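Local atomic coordinates of terminal uridylyltransferase 1 (Trypanosoma brucei, PDB entry 5HZD), a protein that catalyses the addition of uridines from UTP to the 3' ends of guide RNAs, ribosomal RNAs and some mRNAs in mitochondrial RNA editing. Residues S336-I341 with L473-H478; H414-L419 with T425-L430. All coordinates share one frame; numbering follows the deposited sequence. Where two conformers were deposited one is given.

How the contacts relate
Contact 1 joins the start of helix 336-349 to a loop that carries the end of the inferred nucleotide recognition motif. Contact 2 is a short hairpin nested along the chain inside the loop that contact 1 closes. Their centres lie about 13 Å apart. They touch directly: I341 O is 4.0 Å from I417 CG2. Contact 1 is the closer to the UTP site, since it contains S336 and Y337, which bind UTP. The side chain of S418 in contact 2 is about 10 Å from that of Y337. S418 OG also hydrogen-bonds E466 of the recognition motif.

Contact 1. Residues S336-I341 with L473-H478; sequences SYAINI and LNLGRH. With SO4 (sulfate ion), chain C.
The Y337 ring meets L475 obliquely, with L475 CD1 4.3 Å from Y337 CD2. In the modelled conformer of I341, one of two, CD1 sits over the centre of one face of this ring and touches L475 CD1; both contacts are therefore doubtful. The R477 guanidinium has L473 CD1 on one face and, farther off, H478 CD2 on the opposite one, each off-centre toward the rim. R477 CG lies over the centre of one face of the H478 ring. A sulfate, probably from the crystallisation liquor, lies at the edge of both groups. R477 NE hydrogen-bonds sulfate O3 at 2.9 Å. R477 NH2 (3.2 Å) and H478 NE2 (3.0 Å) both donate to sulfate O4. R477 NH1 and R477 N grip N474 O from opposite faces of its carbonyl, in the type I turn N474-R477. N474 OD1 accepts G476 N in an Asx turn; R460 O, L463 O and I465 N also hydrogen-bond this amide. L475, second in the beta turn, points its CB at helix 336-349. Its CG is anti to the carbonyl carbon (chi1 -55°), and L475 CD1 lies 3.9 Å from A338 CB. The UTP-binding helix thus meets the recognition-motif loop through apolar contact, without hydrogen bonds.

Contact 2. Residues H414-L419 with T425-L430; sequences HNVISL and TTKRML
V416 and T425 meet through backbone and side chain: V416 N donates to T425 O at 2.8 Å, and T425 CG2 lies 3.8 Å from V416 CB. V416 then spreads its two methyls. CG1, anti to the backbone N (chi1 176°), reaches L430 CD1 at 3.9 Å. CG2 lies 3.7 Å from K427 N. K427 N itself donates to H414 O at 2.8 Å in a nearly straight bond (174°). S418 CB abuts T425 OG1 at 3.6 Å. Residues 415-416 and 425-426 form a short, weakly bonded antiparallel beta hairpin, with N415 and T426 as a non-hydrogen-bonded pair. It lies in the Cid1-like poly(A) polymerase family region of this uridylyltransferase. Its second arm passes straight into the short, weakly bonded helix 427-430. T426 is the N-cap of that helix. Its OG1 accepts M429 N at 3.2 Å, and T426 N makes a weak bond to M429 SD, giving a capping box. T426 OG1 is brought over the helix start by its chi1 of 67°, between the backbone N and the carbonyl carbon. One water bridges V416 O and T425 N. Another links H414 O to the helix start at R428 N. K427 runs extended past H414, and its NZ hydrogen-bonds the carbonyl oxygens of W412, next to the first arm, and of Y461 and E462, just ahead of the nucleotide recognition motif. R421 NH1 holds T425 OG1. Farther out, I417 packs on M342 and Y345 of helix 336-349, and its backbone bonds C464 and E466.

Contact 1. Residues S336-I341 with L473-H478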
loop_
_atom_site.group_PDB
_atom_site.type_symbol
_atom_site.label_atom_id
_atom_site.label_comp_id
_atom_site.label_asym_id
_atom_site.label_seq_id
_atom_site.Cartn_x
_atom_site.Cartn_y
_atom_site.Cartn_z
ATOM N N SER A 336 3.398 4.867 -5.864
ATOM C CA SER A 336 1.947 4.960 -5.750
ATOM C C SER A 336 1.536 6.022 -4.741
ATOM O O SER A 336 0.530 6.733 -4.932
ATOM C CB SER A 336 1.345 3.607 -5.379
ATOM O OG SER A 336 1.539 2.698 -6.469
ATOM N N TYR A 337 2.305 6.172 -3.673
ATOM C CA TYR A 337 2.023 7.214 -2.698
ATOM C C TYR A 337 2.087 8.590 -3.364
ATOM O O TYR A 337 1.204 9.418 -3.126
ATOM C CB TYR A 337 3.051 7.134 -1.559
ATOM C CG TYR A 337 2.828 8.036 -0.358
ATOM C CD1 TYR A 337 1.601 8.108 0.278
ATOM C CD2 TYR A 337 3.896 8.731 0.208
ATOM C CE1 TYR A 337 1.422 8.907 1.427
ATOM C CE2 TYR A 337 3.731 9.521 1.361
ATOM C CZ TYR A 337 2.495 9.603 1.958
ATOM O OH TYR A 337 2.342 10.390 3.099
ATOM N N ALA A 338 3.099 8.829 -4.191
ATOM C CA ALA A 338 3.225 10.131 -4.871
ATOM C C ALA A 338 2.000 10.422 -5.755
ATOM O O ALA A 338 1.511 11.580 -5.826
ATOM C CB ALA A 338 4.483 10.175 -5.700
ATOM N N ILE A 339 1.508 9.394 -6.448
ATOM C CA ILE A 339 0.333 9.576 -7.311
ATOM C C ILE A 339 -0.888 9.926 -6.455
ATOM O O ILE A 339 -1.665 10.802 -6.819
ATOM C CB ILE A 339 0.050 8.330 -8.177
ATOM C CG1 ILE A 339 1.266 7.977 -9.054
ATOM C CG2 ILE A 339 -1.171 8.575 -9.127
ATOM C CD1 ILE A 339 1.772 9.125 -9.949
ATOM N N ASN A 340 -1.063 9.261 -5.306
ATOM C CA ASN A 340 -2.182 9.622 -4.432
ATOM C C ASN A 340 -2.060 11.068 -3.944
ATOM O O ASN A 340 -3.066 11.789 -3.829
ATOM C CB ASN A 340 -2.254 8.681 -3.224
ATOM C CG ASN A 340 -3.009 7.415 -3.511
ATOM O OD1 ASN A 340 -4.024 7.427 -4.194
ATOM N ND2 ASN A 340 -2.515 6.300 -2.981
ATOM N N ILE A 341 -0.826 11.523 -3.673
ATOM C CA ILE A 341 -0.649 12.905 -3.258
ATOM C C ILE A 341 -1.014 13.861 -4.403
ATOM O O ILE A 341 -1.649 14.898 -4.160
ATOM C CB ILE A 341 0.764 13.161 -2.710
ATOM C CG1 ILE A 341 0.925 12.382 -1.397
ATOM C CG2 ILE A 341 1.009 14.674 -2.489
ATOM C CD1 ILE A 341 2.386 12.172 -0.977
ATOM N N LEU A 473 12.290 15.947 1.404
ATOM C CA LEU A 473 12.284 14.812 0.492
ATOM C C LEU A 473 11.336 15.091 -0.659
ATOM O O LEU A 473 10.131 15.236 -0.455
ATOM C CB LEU A 473 11.823 13.540 1.211
ATOM C CG LEU A 473 11.815 12.293 0.322
ATOM C CD1 LEU A 473 13.224 11.903 -0.119
ATOM C CD2 LEU A 473 11.092 11.129 1.056
ATOM N N ASN A 474 11.897 15.185 -1.856
ATOM C CA ASN A 474 11.110 15.302 -3.072
ATOM C C ASN A 474 10.784 13.938 -3.627
ATOM O O ASN A 474 11.692 13.178 -3.990
ATOM C CB ASN A 474 11.870 16.123 -4.142
ATOM C CG ASN A 474 11.051 16.320 -5.421
ATOM O OD1 ASN A 474 9.839 16.128 -5.413
ATOM N ND2 ASN A 474 11.722 16.682 -6.531
ATOM N N LEU A 475 9.499 13.622 -3.731
ATOM C CA LEU A 475 9.114 12.336 -4.316
ATOM C C LEU A 475 9.477 12.270 -5.802
ATOM O O LEU A 475 9.557 11.186 -6.382
ATOM C CB LEU A 475 7.636 11.997 -4.048
ATOM C CG LEU A 475 7.283 12.033 -2.554
ATOM C CD1 LEU A 475 5.818 11.682 -2.341
ATOM C CD2 LEU A 475 8.155 11.029 -1.794
ATOM N N GLY A 476 9.733 13.421 -6.422
ATOM C CA GLY A 476 10.243 13.424 -7.779
ATOM C C GLY A 476 11.753 13.603 -7.935
ATOM O O GLY A 476 12.225 14.020 -9.004
ATOM N N ARG A 477 12.514 13.307 -6.878
ATOM C CA ARG A 477 13.942 13.565 -6.855
ATOM C C ARG A 477 14.783 12.858 -7.902
ATOM O O ARG A 477 15.917 13.271 -8.155
ATOM C CB ARG A 477 14.520 13.267 -5.464
ATOM C CG ARG A 477 14.421 11.797 -5.073
ATOM C CD ARG A 477 14.686 11.578 -3.583
ATOM N NE ARG A 477 14.458 10.163 -3.222
ATOM C CZ ARG A 477 13.259 9.613 -3.045
ATOM N NH1 ARG A 477 12.144 10.336 -3.207
ATOM N NH2 ARG A 477 13.164 8.329 -2.710
ATOM N N HIS A 478 14.265 11.792 -8.506
ATOM C CA HIS A 478 15.045 11.129 -9.555
ATOM C C HIS A 478 14.583 11.492 -10.956
ATOM O O HIS A 478 15.105 10.944 -11.937
ATOM C CB HIS A 478 15.009 9.595 -9.418
ATOM C CG HIS A 478 15.409 9.092 -8.063
ATOM N ND1 HIS A 478 16.675 9.262 -7.544
ATOM C CD2 HIS A 478 14.702 8.415 -7.128
ATOM C CE1 HIS A 478 16.727 8.720 -6.339
ATOM N NE2 HIS A 478 15.546 8.196 -6.066
HETATM S S SO4 C . 16.930 7.454 -2.548
HETATM O O1 SO4 C . 16.579 7.237 -1.148
HETATM O O2 SO4 C . 18.240 6.858 -2.825
HETATM O O3 SO4 C . 16.990 8.892 -2.813
HETATM O O4 SO4 C . 15.910 6.828 -3.393
#

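Contact 2. Residues H414-L419 with T425-L430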
loop_
_atom_site.group_PDB
_atom_site.type_symbol
_atom_site.label_atom_id
_atom_site.label_comp_id
_atom_site.label_asym_id
_atom_site.label_seq_id
_atom_site.Cartn_x
_atom_site.Cartn_y
_atom_site.Cartn_z
ATOM N N HIS A 414 7.540 26.257 -11.038
ATOM C CA HIS A 414 7.789 27.080 -9.859
ATOM C C HIS A 414 7.172 26.597 -8.555
ATOM O O HIS A 414 7.585 27.057 -7.478
ATOM C CB HIS A 414 7.366 28.522 -10.120
ATOM C CG HIS A 414 8.152 29.152 -11.217
ATOM N ND1 HIS A 414 9.491 29.454 -11.082
ATOM C CD2 HIS A 414 7.815 29.473 -12.487
ATOM C CE1 HIS A 414 9.937 29.970 -12.215
ATOM N NE2 HIS A 414 8.940 29.993 -13.082
ATOM N N ASN A 415 6.200 25.687 -8.634
ATOM C CA ASN A 415 5.470 25.270 -7.446
ATOM C C ASN A 415 5.660 23.798 -7.110
ATOM O O ASN A 415 6.214 23.040 -7.890
ATOM C CB ASN A 415 3.978 25.567 -7.619
ATOM C CG ASN A 415 3.678 27.067 -7.631
ATOM O OD1 ASN A 415 4.475 27.903 -7.145
ATOM N ND2 ASN A 415 2.506 27.419 -8.161
ATOM N N VAL A 416 5.182 23.417 -5.938
ATOM C CA VAL A 416 5.381 22.070 -5.429
ATOM C C VAL A 416 4.026 21.505 -5.058
ATOM O O VAL A 416 3.222 22.183 -4.418
ATOM C CB VAL A 416 6.214 22.132 -4.133
ATOM C CG1 VAL A 416 6.362 20.714 -3.502
ATOM C CG2 VAL A 416 7.587 22.801 -4.387
ATOM N N ILE A 417 3.774 20.259 -5.442
ATOM C CA ILE A 417 2.561 19.541 -5.002
ATOM C C ILE A 417 2.764 19.191 -3.538
ATOM O O ILE A 417 3.647 18.399 -3.200
ATOM C CB ILE A 417 2.382 18.282 -5.859
ATOM C CG1 ILE A 417 2.182 18.673 -7.341
ATOM C CG2 ILE A 417 1.183 17.455 -5.380
ATOM C CD1 ILE A 417 2.051 17.487 -8.323
ATOM N N SER A 418 2.000 19.810 -2.643
ATOM C CA SER A 418 2.272 19.639 -1.225
ATOM C C SER A 418 1.004 19.725 -0.408
ATOM O O SER A 418 0.165 20.614 -0.627
ATOM C CB SER A 418 3.255 20.713 -0.723
ATOM O OG SER A 418 3.431 20.531 0.680
ATOM N N LEU A 419 0.854 18.771 0.514
ATOM C CA LEU A 419 -0.265 18.785 1.463
ATOM C C LEU A 419 0.174 19.361 2.796
ATOM O O LEU A 419 -0.594 19.372 3.756
ATOM C CB LEU A 419 -0.810 17.358 1.673
ATOM C CG LEU A 419 -1.219 16.623 0.401
ATOM C CD1 LEU A 419 -1.650 15.213 0.805
ATOM C CD2 LEU A 419 -2.328 17.406 -0.232
ATOM N N THR A 425 2.570 26.134 -2.349
ATOM C CA THR A 425 3.958 25.965 -1.906
ATOM C C THR A 425 4.869 26.218 -3.107
ATOM O O THR A 425 4.769 25.532 -4.127
ATOM C CB THR A 425 4.193 24.513 -1.442
ATOM O OG1 THR A 425 3.387 24.262 -0.292
ATOM C CG2 THR A 425 5.649 24.302 -1.054
ATOM N N THR A 426 5.751 27.204 -3.025
ATOM C CA THR A 426 6.680 27.423 -4.128
ATOM C C THR A 426 7.940 26.591 -3.901
ATOM O O THR A 426 8.225 26.190 -2.778
ATOM C CB THR A 426 7.058 28.901 -4.276
ATOM O OG1 THR A 426 7.819 29.322 -3.143
ATOM C CG2 THR A 426 5.786 29.777 -4.426
ATOM N N LYS A 427 8.675 26.296 -4.969
ATOM C CA LYS A 427 9.961 25.617 -4.816
ATOM C C LYS A 427 10.885 26.381 -3.883
ATOM O O LYS A 427 11.526 25.770 -3.007
ATOM C CB LYS A 427 10.619 25.400 -6.184
ATOM C CG LYS A 427 9.825 24.400 -7.041
ATOM C CD LYS A 427 10.539 24.121 -8.346
ATOM C CE LYS A 427 9.616 23.282 -9.281
ATOM N NZ LYS A 427 10.327 22.920 -10.558
ATOM N N ARG A 428 10.897 27.710 -4.017
ATOM C CA ARG A 428 11.752 28.561 -3.200
ATOM C C ARG A 428 11.424 28.391 -1.709
ATOM O O ARG A 428 12.330 28.380 -0.881
ATOM C CB ARG A 428 11.676 30.020 -3.659
ATOM C CG ARG A 428 12.563 30.935 -2.821
ATOM C CD ARG A 428 12.495 32.359 -3.334
ATOM N NE ARG A 428 13.085 32.486 -4.668
ATOM C CZ ARG A 428 14.354 32.819 -4.898
ATOM N NH1 ARG A 428 15.174 33.056 -3.881
ATOM N NH2 ARG A 428 14.803 32.907 -6.143
ATOM N N MET A 429 10.150 28.156 -1.370
ATOM C CA MET A 429 9.795 27.973 0.049
ATOM C C MET A 429 10.531 26.788 0.651
ATOM O O MET A 429 10.948 26.838 1.805
ATOM C CB MET A 429 8.266 27.830 0.241
ATOM C CG MET A 429 7.507 29.143 0.020
ATOM S SD MET A 429 5.747 28.796 -0.042
ATOM C CE MET A 429 5.749 27.853 1.478
ATOM N N LEU A 430 10.736 25.716 -0.131
ATOM C CA LEU A 430 11.398 24.515 0.387
ATOM C C LEU A 430 12.902 24.471 0.128
ATOM O O LEU A 430 13.574 23.529 0.553
ATOM C CB LEU A 430 10.759 23.268 -0.239
ATOM C CG LEU A 430 9.235 23.147 -0.090
ATOM C CD1 LEU A 430 8.752 21.752 -0.536
ATOM C CD2 LEU A 430 8.795 23.378 1.344
HETATM O O HOH W 1 9.802 28.931 -6.691
HETATM O O HOH W 2 1.428 24.065 -3.737
HETATM O O HOH W 3 0.822 23.522 -1.045
#